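Local coordinates for endosialidase (Enterobacteria phage phi92, PDB 4HIZ), which cleaves alpha2,8- and alpha2,9-linked sialic acid polymers as a trimeric phage endosialidase, at residues N95-P100 with C478-W483; G475-C478 with W483-Y486. One frame throughout, in Å; residues are numbered along the deposited sequence.

Interaction 1: residues N95-P100 with C478-W483. With EDO (1,2-ethanediol), chain R; EDO (1,2-ethanediol), chain L.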
loop_
_atom_site.group_PDB
_atom_site.type_symbol
_atom_site.label_atom_id
_atom_site.label_comp_id
_atom_site.label_asym_id
_atom_site.label_seq_id
_atom_site.Cartn_x
_atom_site.Cartn_y
_atom_site.Cartn_z
ATOM N N ASN A 95 21.747 -15.755 -0.164
ATOM C CA ASN A 95 20.686 -15.685 -1.203
ATOM C C ASN A 95 19.861 -14.413 -1.223
ATOM O O ASN A 95 18.957 -14.305 -2.051
ATOM C CB ASN A 95 19.734 -16.889 -1.139
ATOM C CG ASN A 95 20.482 -18.213 -1.216
ATOM O OD1 ASN A 95 21.399 -18.368 -2.035
ATOM N ND2 ASN A 95 20.119 -19.163 -0.340
ATOM N N VAL A 96 20.136 -13.491 -0.322
ATOM C CA VAL A 96 19.346 -12.242 -0.245
ATOM C C VAL A 96 20.193 -11.101 -0.759
ATOM O O VAL A 96 21.375 -11.008 -0.417
ATOM C CB VAL A 96 18.904 -11.970 1.210
ATOM C CG1 VAL A 96 18.201 -10.621 1.348
ATOM C CG2 VAL A 96 17.988 -13.114 1.689
ATOM N N ILE A 97 19.611 -10.230 -1.589
ATOM C CA ILE A 97 20.338 -9.051 -2.078
ATOM C C ILE A 97 20.018 -7.862 -1.173
ATOM O O ILE A 97 18.849 -7.541 -0.947
ATOM C CB ILE A 97 19.924 -8.718 -3.530
ATOM C CG1 ILE A 97 20.116 -9.943 -4.433
ATOM C CG2 ILE A 97 20.738 -7.498 -4.076
ATOM C CD1 ILE A 97 19.263 -9.874 -5.717
ATOM N N TYR A 98 21.066 -7.210 -0.654
ATOM C CA TYR A 98 20.909 -6.053 0.220
ATOM C C TYR A 98 21.336 -4.783 -0.492
ATOM O O TYR A 98 22.433 -4.709 -1.077
ATOM C CB TYR A 98 21.787 -6.191 1.476
ATOM C CG TYR A 98 21.351 -7.330 2.399
ATOM C CD1 TYR A 98 21.673 -8.670 2.115
ATOM C CD2 TYR A 98 20.662 -7.052 3.573
ATOM C CE1 TYR A 98 21.298 -9.682 2.978
ATOM C CE2 TYR A 98 20.258 -8.069 4.438
ATOM C CZ TYR A 98 20.596 -9.375 4.137
ATOM O OH TYR A 98 20.196 -10.359 5.000
ATOM N N ALA A 99 20.460 -3.787 -0.446
ATOM C CA ALA A 99 20.752 -2.470 -1.020
ATOM C C ALA A 99 20.651 -1.404 0.089
ATOM O O ALA A 99 19.578 -0.785 0.318
ATOM C CB ALA A 99 19.732 -2.137 -2.179
ATOM N N PRO A 100 21.767 -1.165 0.793
ATOM C CA PRO A 100 21.771 -0.125 1.811
ATOM C C PRO A 100 21.893 1.240 1.140
ATOM O O PRO A 100 22.423 1.343 0.029
ATOM C CB PRO A 100 23.058 -0.416 2.622
ATOM C CG PRO A 100 23.432 -1.860 2.226
ATOM C CD PRO A 100 23.041 -1.901 0.759
ATOM N N CYS A 478 26.636 -5.255 -7.196
ATOM C CA CYS A 478 26.871 -6.545 -6.543
ATOM C C CYS A 478 26.423 -7.670 -7.479
ATOM O O CYS A 478 25.847 -7.416 -8.546
ATOM C CB CYS A 478 26.118 -6.630 -5.196
ATOM S SG CYS A 478 24.306 -6.463 -5.382
ATOM N N VAL A 479 26.704 -8.920 -7.093
ATOM C CA VAL A 479 26.421 -10.043 -7.983
ATOM C C VAL A 479 25.803 -11.163 -7.199
ATOM O O VAL A 479 26.237 -11.465 -6.072
ATOM C CB VAL A 479 27.761 -10.553 -8.629
ATOM C CG1 VAL A 479 27.591 -11.900 -9.362
ATOM C CG2 VAL A 479 28.291 -9.499 -9.609
ATOM N N LYS A 480 24.811 -11.817 -7.796
ATOM C CA LYS A 480 24.281 -13.066 -7.226
ATOM C C LYS A 480 24.154 -14.088 -8.329
ATOM O O LYS A 480 23.384 -13.914 -9.245
ATOM C CB LYS A 480 22.933 -12.870 -6.526
ATOM C CG LYS A 480 22.373 -14.216 -5.958
ATOM C CD LYS A 480 21.015 -14.063 -5.285
ATOM C CE LYS A 480 20.467 -15.430 -4.816
ATOM N NZ LYS A 480 20.162 -16.295 -5.967
ATOM N N ASP A 481 24.952 -15.152 -8.249
ATOM C CA ASP A 481 24.921 -16.215 -9.254
ATOM C C ASP A 481 25.072 -15.642 -10.664
ATOM O O ASP A 481 26.034 -14.907 -10.945
ATOM C CB ASP A 481 23.643 -17.089 -9.080
ATOM C CG ASP A 481 23.583 -17.751 -7.688
ATOM O OD1 ASP A 481 24.556 -18.449 -7.322
ATOM O OD2 ASP A 481 22.594 -17.550 -6.933
ATOM N N GLY A 482 24.085 -15.897 -11.510
ATOM C CA GLY A 482 24.148 -15.460 -12.899
ATOM C C GLY A 482 23.641 -14.072 -13.218
ATOM O O GLY A 482 23.479 -13.746 -14.390
ATOM N N TRP A 483 23.422 -13.257 -12.190
ATOM C CA TRP A 483 22.951 -11.901 -12.392
ATOM C C TRP A 483 23.862 -10.891 -11.700
ATOM O O TRP A 483 24.323 -11.104 -10.568
ATOM C CB TRP A 483 21.555 -11.737 -11.766
ATOM C CG TRP A 483 20.409 -12.450 -12.399
ATOM C CD1 TRP A 483 19.652 -13.450 -11.833
ATOM C CD2 TRP A 483 19.837 -12.174 -13.679
ATOM N NE1 TRP A 483 18.627 -13.799 -12.697
ATOM C CE2 TRP A 483 18.740 -13.049 -13.849
ATOM C CE3 TRP A 483 20.175 -11.290 -14.719
ATOM C CZ2 TRP A 483 17.946 -13.037 -15.012
ATOM C CZ3 TRP A 483 19.388 -11.279 -15.887
ATOM C CH2 TRP A 483 18.286 -12.154 -16.019
HETATM C C1 EDO R . 24.618 -16.103 -2.708
HETATM O O1 EDO R . 24.281 -16.055 -1.324
HETATM C C2 EDO R . 23.548 -16.799 -3.530
HETATM O O2 EDO R . 24.189 -17.442 -4.632
HETATM C C1 EDO L . 28.334 -10.405 -3.028
HETATM O O1 EDO L . 28.284 -9.326 -2.099
HETATM C C2 EDO L . 29.108 -10.071 -4.305
HETATM O O2 EDO L . 28.596 -8.880 -4.870
HETATM O O HOH W 1 20.369 -18.875 -4.624
#
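K480 crosses to N95 on a side chain extended through its first three torsions, with CG anti to the backbone N (chi1 179°), and bent only at the last (chi4 -66°). The extension lays CE 3.3 Å from N95 O and 4.0 Å from N95 CB; the bend brings NZ to D481, where it forms a salt bridge with OD2 at 2.9 Å, meeting that oxygen nearly along its C-O axis. A water that accepts from K480 NZ lies 2.8 Å from N95 OD1, within donating distance, and links the two segments, which share no direct hydrogen bond. A 1,2-ethanediol, probably from the crystallisation liquor, lies beside them: its O1 takes the N95 N-H at 2.8 Å, and its O2 gives a weak bond to D481 OD2. Deeper in, the contact turns apolar. I97 CG2, anti to the backbone N, meets C478 SG at 3.9 Å, and the methylenes of K480 run on past I97 CG1. K480 itself sits at the start of a type II' turn closed by paired backbone bonds with W483. D122 supplies a second salt bridge to NZ, and Y433 of the second subunit a hydrogen bond. Within the beta-propeller domain, then, the aliphatic stem of a lysine on one sheet packs against a strand of another, while two carboxylates probably hold the buried ammonium in the charged form at a subunit boundary.

Interaction 2: residues G475-C478 with W483-Y486. With NA (sodium ion), chain B.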
loop_
_atom_site.group_PDB
_atom_site.type_symbol
_atom_site.label_atom_id
_atom_site.label_comp_id
_atom_site.label_asym_id
_atom_site.label_seq_id
_atom_site.Cartn_x
_atom_site.Cartn_y
_atom_site.Cartn_z
ATOM N N GLY A 475 25.902 5.098 -7.167
ATOM C CA GLY A 475 25.400 3.726 -7.039
ATOM C C GLY A 475 26.446 2.710 -6.590
ATOM O O GLY A 475 27.511 3.044 -6.056
ATOM N N SER A 476 26.080 1.447 -6.788
ATOM C CA SER A 476 26.876 0.351 -6.223
ATOM C C SER A 476 26.579 -0.900 -7.034
ATOM O O SER A 476 25.477 -1.031 -7.611
ATOM C CB SER A 476 26.433 0.200 -4.772
ATOM O OG SER A 476 27.173 -0.808 -4.109
ATOM N N VAL A 477 27.543 -1.824 -7.104
ATOM C CA VAL A 477 27.355 -3.058 -7.887
ATOM C C VAL A 477 27.531 -4.276 -7.023
ATOM O O VAL A 477 28.491 -4.362 -6.226
ATOM C CB VAL A 477 28.378 -3.109 -9.062
ATOM C CG1 VAL A 477 28.401 -4.517 -9.755
ATOM C CG2 VAL A 477 28.048 -1.950 -10.083
ATOM N N CYS A 478 26.636 -5.255 -7.196
ATOM C CA CYS A 478 26.871 -6.545 -6.543
ATOM C C CYS A 478 26.423 -7.670 -7.479
ATOM O O CYS A 478 25.847 -7.416 -8.546
ATOM C CB CYS A 478 26.118 -6.630 -5.196
ATOM S SG CYS A 478 24.306 -6.463 -5.382
ATOM N N TRP A 483 23.422 -13.257 -12.190
ATOM C CA TRP A 483 22.951 -11.901 -12.392
ATOM C C TRP A 483 23.862 -10.891 -11.700
ATOM O O TRP A 483 24.323 -11.104 -10.568
ATOM C CB TRP A 483 21.555 -11.737 -11.766
ATOM C CG TRP A 483 20.409 -12.450 -12.399
ATOM C CD1 TRP A 483 19.652 -13.450 -11.833
ATOM C CD2 TRP A 483 19.837 -12.174 -13.679
ATOM N NE1 TRP A 483 18.627 -13.799 -12.697
ATOM C CE2 TRP A 483 18.740 -13.049 -13.849
ATOM C CE3 TRP A 483 20.175 -11.290 -14.719
ATOM C CZ2 TRP A 483 17.946 -13.037 -15.012
ATOM C CZ3 TRP A 483 19.388 -11.279 -15.887
ATOM C CH2 TRP A 483 18.286 -12.154 -16.019
ATOM N N LEU A 484 24.134 -9.789 -12.384
ATOM C CA LEU A 484 24.874 -8.667 -11.798
ATOM C C LEU A 484 23.855 -7.515 -11.604
ATOM O O LEU A 484 22.940 -7.364 -12.412
ATOM C CB LEU A 484 25.976 -8.269 -12.783
ATOM C CG LEU A 484 26.736 -6.972 -12.433
ATOM C CD1 LEU A 484 28.203 -7.061 -12.960
ATOM C CD2 LEU A 484 26.053 -5.715 -12.998
ATOM N N TYR A 485 24.001 -6.736 -10.535
ATOM C CA TYR A 485 23.078 -5.643 -10.214
ATOM C C TYR A 485 23.859 -4.337 -10.084
ATOM O O TYR A 485 24.785 -4.242 -9.271
ATOM C CB TYR A 485 22.368 -5.898 -8.884
ATOM C CG TYR A 485 21.632 -7.228 -8.898
ATOM C CD1 TYR A 485 22.307 -8.419 -8.583
ATOM C CD2 TYR A 485 20.275 -7.309 -9.223
ATOM C CE1 TYR A 485 21.678 -9.657 -8.617
ATOM C CE2 TYR A 485 19.642 -8.532 -9.239
ATOM C CZ TYR A 485 20.330 -9.684 -8.940
ATOM O OH TYR A 485 19.675 -10.920 -8.983
ATOM N N TYR A 486 23.473 -3.346 -10.887
ATOM C CA TYR A 486 23.928 -1.972 -10.637
ATOM C C TYR A 486 22.752 -1.283 -9.980
ATOM O O TYR A 486 21.689 -1.133 -10.608
ATOM C CB TYR A 486 24.316 -1.291 -11.950
ATOM C CG TYR A 486 24.573 0.229 -11.872
ATOM C CD1 TYR A 486 25.374 0.774 -10.881
ATOM C CD2 TYR A 486 23.999 1.111 -12.801
ATOM C CE1 TYR A 486 25.656 2.116 -10.824
ATOM C CE2 TYR A 486 24.253 2.479 -12.764
ATOM C CZ TYR A 486 25.085 2.974 -11.759
ATOM O OH TYR A 486 25.342 4.324 -11.702
HETATM NA NA NA B . 29.139 -4.879 -3.678
HETATM O O HOH W 2 27.147 5.170 -9.770
HETATM O O HOH W 3 30.959 -6.902 -2.838
#
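C478 and Y485 form the closely knit part of this hairpin, an antiparallel hydrogen-bonded pair. Y485 N donates to C478 O at 2.8 Å, and C478 N to Y485 O at 3.0 Å. On the same face of the sheet C478 SG rests 4.0 Å from Y485 CB, because its first torsion (chi1 60°) sets the sulfur between the backbone N and the carbonyl carbon; the sulfur stands oblique to the tyrosine ring in a sulfur-aromatic contact, whereas C478 O lies at the ring edge, in plane. The neighbouring V477-Y486 pair is non-hydrogen-bonded, and V477 CA comes within 3.1 Å of Y485 O in a CA-H...O contact. V477 divides its methyls on the other face: CG1 meets L484 CG at 4.0 Å, and CG2 meets Y486 CD1 at 3.9 Å, the valine and tyrosine side chains crossing at about a right angle. F411 closes over this face, packing on V477 and L484 and stacking with Y486.

The packed region extends to G475. The Y486 ring, with CG anti to the backbone N (chi1 170°), reaches diagonally across to the partner strand, with CE1 near G475 CA, and one water accepts from G475 N and bonds Y486 OH in the plane of the ring; T413 also binds that hydroxyl. Sodium borders the V477 carbonyl, whose O coordinates it at 2.7 Å alongside T90 O and a second water. The loose side is the turn end, where partly exposed W483 leads its indole away from the partner strand to R521, in a cation-pi contact, and to H527, edge-to-face. The hairpin supplies two of the four antiparallel strands that make a propeller blade, with 516-523 and 71-75 completing the sheet, here with a metal site at the outermost strand.

From the N terminus, the chain reaches strand 96-104 after several earlier strands, then runs through some 377 residues, with most of the other propeller sheets, before strand 473-480 returns and interaction 1 closes that long loop. Interaction 2, which closes only a short turn, starts just before the second segment of interaction 1 and ends just after it, so the two cross, sharing C478 and W483; their centres lie about 7 Å apart. Interaction 2 joins neighbouring strands of one sheet; interaction 1 ties that sheet to the one containing 96-104. They meet directly where I97 CD1 packs 3.4 Å from Y485 CZ, so the late hairpin packs on a strand from early in the propeller sequence.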